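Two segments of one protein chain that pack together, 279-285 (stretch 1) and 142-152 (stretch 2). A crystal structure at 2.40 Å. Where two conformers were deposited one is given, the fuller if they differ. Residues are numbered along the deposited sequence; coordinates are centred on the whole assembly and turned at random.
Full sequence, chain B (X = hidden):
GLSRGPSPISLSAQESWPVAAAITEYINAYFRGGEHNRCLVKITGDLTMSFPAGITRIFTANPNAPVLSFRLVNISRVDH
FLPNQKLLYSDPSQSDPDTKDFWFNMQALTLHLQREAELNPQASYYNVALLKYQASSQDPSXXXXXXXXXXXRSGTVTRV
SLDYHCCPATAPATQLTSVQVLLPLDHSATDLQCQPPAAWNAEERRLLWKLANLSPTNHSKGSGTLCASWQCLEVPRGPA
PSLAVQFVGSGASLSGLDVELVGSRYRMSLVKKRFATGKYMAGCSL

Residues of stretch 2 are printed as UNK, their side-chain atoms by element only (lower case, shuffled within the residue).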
# COMPACT_ATOMS: atom_id res chain seq x y z
N LYS B 279 -7.46 -7.96 1.99
CA LYS B 279 -7.70 -9.39 2.05
C LYS B 279 -6.64 -10.12 1.24
O LYS B 279 -6.60 -10.00 0.01
CB LYS B 279 -9.11 -9.69 1.55
CG LYS B 279 -9.59 -11.09 1.80
CD LYS B 279 -11.05 -11.26 1.40
CE LYS B 279 -11.23 -11.14 -0.10
NZ LYS B 279 -12.66 -11.11 -0.49
N TYR B 280 -5.80 -10.91 1.90
CA TYR B 280 -4.66 -11.53 1.25
C TYR B 280 -4.64 -12.99 1.69
O TYR B 280 -4.27 -13.29 2.82
CB TYR B 280 -3.38 -10.79 1.66
CG TYR B 280 -2.16 -11.00 0.81
CD1 TYR B 280 -1.40 -12.14 0.94
CD2 TYR B 280 -1.75 -10.03 -0.09
CE1 TYR B 280 -0.29 -12.34 0.18
CE2 TYR B 280 -0.61 -10.21 -0.86
CZ TYR B 280 0.12 -11.36 -0.71
OH TYR B 280 1.24 -11.58 -1.46
N MET B 281 -4.99 -13.91 0.78
CA MET B 281 -5.50 -15.21 1.20
C MET B 281 -4.88 -16.37 0.43
O MET B 281 -4.54 -16.26 -0.74
CB MET B 281 -7.02 -15.34 1.00
CG MET B 281 -7.85 -14.17 1.41
SD MET B 281 -7.96 -13.88 3.15
CE MET B 281 -8.92 -15.27 3.71
N ALA B 282 -4.77 -17.49 1.12
CA ALA B 282 -4.38 -18.76 0.52
C ALA B 282 -5.44 -19.79 0.84
O ALA B 282 -5.76 -20.01 2.01
CB ALA B 282 -3.03 -19.24 1.04
N GLY B 283 -6.03 -20.38 -0.19
CA GLY B 283 -6.95 -21.48 -0.04
C GLY B 283 -6.28 -22.80 -0.36
O GLY B 283 -5.25 -22.86 -1.01
N CYS B 284 -6.89 -23.89 0.11
CA CYS B 284 -6.36 -25.22 -0.12
C CYS B 284 -7.46 -26.16 -0.58
O CYS B 284 -8.63 -25.99 -0.23
CB CYS B 284 -5.68 -25.79 1.13
SG CYS B 284 -6.54 -25.45 2.67
N SER B 285 -7.08 -27.15 -1.37
CA SER B 285 -8.03 -28.13 -1.90
C SER B 285 -8.04 -29.38 -1.03
O SER B 285 -6.99 -29.90 -0.65
CB SER B 285 -7.69 -28.51 -3.33
OG SER B 285 -6.54 -29.34 -3.37
N UNK B 142 3.53 -10.56 -9.28
CA UNK B 142 3.11 -9.28 -8.74
C UNK B 142 2.88 -9.34 -7.24
O UNK B 142 2.71 -8.30 -6.61
c UNK B 142 1.93 -8.27 -10.88
n UNK B 142 5.21 -8.89 -13.60
c UNK B 142 4.15 -8.14 -13.87
c UNK B 142 1.84 -8.80 -9.43
c UNK B 142 3.08 -8.78 -11.73
n UNK B 142 4.11 -7.44 -15.00
n UNK B 142 3.14 -8.06 -13.01
N UNK B 143 2.86 -10.50 -6.66
CA UNK B 143 2.58 -10.60 -5.24
C UNK B 143 3.87 -10.69 -4.46
O UNK B 143 4.70 -11.55 -4.75
c UNK B 143 1.72 -11.82 -4.95
N UNK B 144 4.07 -9.84 -3.46
CA UNK B 144 5.35 -9.87 -2.73
C UNK B 144 5.56 -11.13 -1.92
O UNK B 144 6.70 -11.55 -1.71
c UNK B 144 5.26 -8.64 -1.83
c UNK B 144 3.19 -8.78 -2.97
c UNK B 144 3.84 -8.36 -1.71
N UNK B 145 4.50 -11.76 -1.46
CA UNK B 145 4.61 -12.93 -0.61
C UNK B 145 3.83 -14.07 -1.27
O UNK B 145 2.62 -13.96 -1.47
c UNK B 145 3.55 -13.30 3.11
c UNK B 145 5.63 -14.06 2.04
c UNK B 145 4.08 -12.62 0.79
c UNK B 145 4.20 -13.72 1.82
N UNK B 146 4.53 -15.12 -1.63
CA UNK B 146 3.92 -16.27 -2.27
C UNK B 146 3.44 -17.23 -1.21
O UNK B 146 4.17 -17.54 -0.28
c UNK B 146 4.91 -15.16 -4.86
c UNK B 146 5.43 -17.50 -5.56
c UNK B 146 4.91 -16.95 -3.20
c UNK B 146 4.63 -16.61 -4.64
N UNK B 147 2.20 -17.69 -1.36
CA UNK B 147 1.58 -18.60 -0.41
C UNK B 147 1.17 -19.90 -1.09
O UNK B 147 0.63 -19.88 -2.20
c UNK B 147 1.62 -16.55 1.79
c UNK B 147 -0.81 -16.21 1.48
c UNK B 147 0.47 -16.60 0.83
c UNK B 147 0.34 -17.98 0.23
N UNK B 148 1.42 -21.02 -0.43
CA UNK B 148 0.89 -22.31 -0.85
C UNK B 148 0.35 -23.05 0.36
O UNK B 148 1.11 -23.45 1.24
o UNK B 148 1.43 -24.41 -1.91
c UNK B 148 1.96 -23.15 -1.54
N UNK B 149 -0.97 -23.25 0.39
CA UNK B 149 -1.65 -23.97 1.46
C UNK B 149 -2.12 -25.33 0.97
O UNK B 149 -2.49 -25.50 -0.19
c UNK B 149 -2.83 -23.17 1.99
N UNK B 150 -2.10 -26.30 1.88
CA UNK B 150 -2.54 -27.66 1.60
C UNK B 150 -3.39 -28.13 2.77
O UNK B 150 -3.21 -27.68 3.90
c UNK B 150 -1.35 -28.61 1.41
c UNK B 150 -0.52 -28.30 0.18
c UNK B 150 0.68 -29.21 0.05
o UNK B 150 1.47 -29.02 -0.90
o UNK B 150 0.86 -30.09 0.91
N UNK B 151 -4.32 -29.04 2.49
CA UNK B 151 -5.24 -29.52 3.51
C UNK B 151 -5.49 -31.01 3.33
O UNK B 151 -5.59 -31.50 2.21
s UNK B 151 -7.62 -29.01 4.87
c UNK B 151 -6.57 -28.77 3.44
N UNK B 152 -5.59 -31.72 4.46
CA UNK B 152 -5.87 -33.15 4.46
C UNK B 152 -6.80 -33.45 5.62
O UNK B 152 -6.69 -32.83 6.68
c UNK B 152 -4.58 -33.97 4.57
c UNK B 152 -2.60 -32.83 3.47
n UNK B 152 -1.89 -32.58 2.37
c UNK B 152 -3.70 -33.87 3.33
o UNK B 152 -2.41 -32.23 4.53
O HOH W 1 -2.85 -21.76 -1.60

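Position 142 has seven side-chain atoms: three carbons, a nitrogen, then a carbon carrying two more nitrogens. That is a guanidinium group. The side chain is out of reach of stretch 1; even CB is 8.5 Å from OH of Y280. It is poorly ordered. The residue is R142.

Position 143 has a single side-chain carbon. This CB lies 3.5 Å from OH of Y280. One carbon and nothing beyond it means alanine, A143.

Position 144 has three side-chain carbons that close a ring onto the backbone nitrogen. Only proline does this. The residue is P144, and its CD sits 3.7 Å from OH of Y280.

Position 145 has four carbons, forked at the second. Its CB points toward stretch 1 and is 3.8 Å from OH of Y280. The fork beyond CB indicates leucine, L145. Its backbone matters more than its side chain here: OH of Y280 donates a hydrogen bond to O of L145 at 2.8 Å.

Position 146 has the same four carbons and the same fork. Its CB points away, and the side chain makes no contact with stretch 1. This is L146.

Position 147 again has four carbons forked at the second, but here CB points toward stretch 1. Its CB is 3.7 Å from CB of A282. The residue is L147. One branch end, CD1, reaches CE1 of Y280 at 4.1 Å, at the edge of the ring and near its plane.

Position 148 has one carbon followed by one oxygen, and CB points away. No contact is made with stretch 1. This is S148.

Position 149 has one carbon, turned toward stretch 1. That CB lies 4.0 Å from CB of A282 and 4.0 Å from CB of C284. The residue is A149. Its short side chain fits between these two neighbours.

Position 150 has three carbons, the third carrying two oxygens. Its CB points away and the side chain is exposed. Its backbone C still lies 3.7 Å from CB of C284. The carboxylate ends a two-carbon arm, so the residue is E150.

Position 151 has one carbon, then a sulfur. The CB lies 3.4 Å from SG of C284. The residue is C151. In the given conformers SG of C151 is 4.3 Å from SG of C284, too far for a disulfide.

Position 152 has three carbons, the third carrying one oxygen and one nitrogen. CA-to-CB points away; the end of the side chain comes nearer but makes no contact. The amide identifies Q152.

The contact rests on alternation. From 145 to 151 the odd-numbered side chains face stretch 1, while Y280, A282 and C284 face back. The two strands run in roughly the same direction, at 37°, and their axes approach to 6.1 Å. Small side chains allow the close packing around A149. The strands share no direct backbone hydrogen bond; water 1 lies 3.1 Å from N of A149, from which it accepts, and 2.7 Å from O of G283. C284 and C151 pack at one end; at the other, OH of Y280 hydrogen-bonds O of L145.

Stretch 2, residues 142-152: RAPLLLSAECQ
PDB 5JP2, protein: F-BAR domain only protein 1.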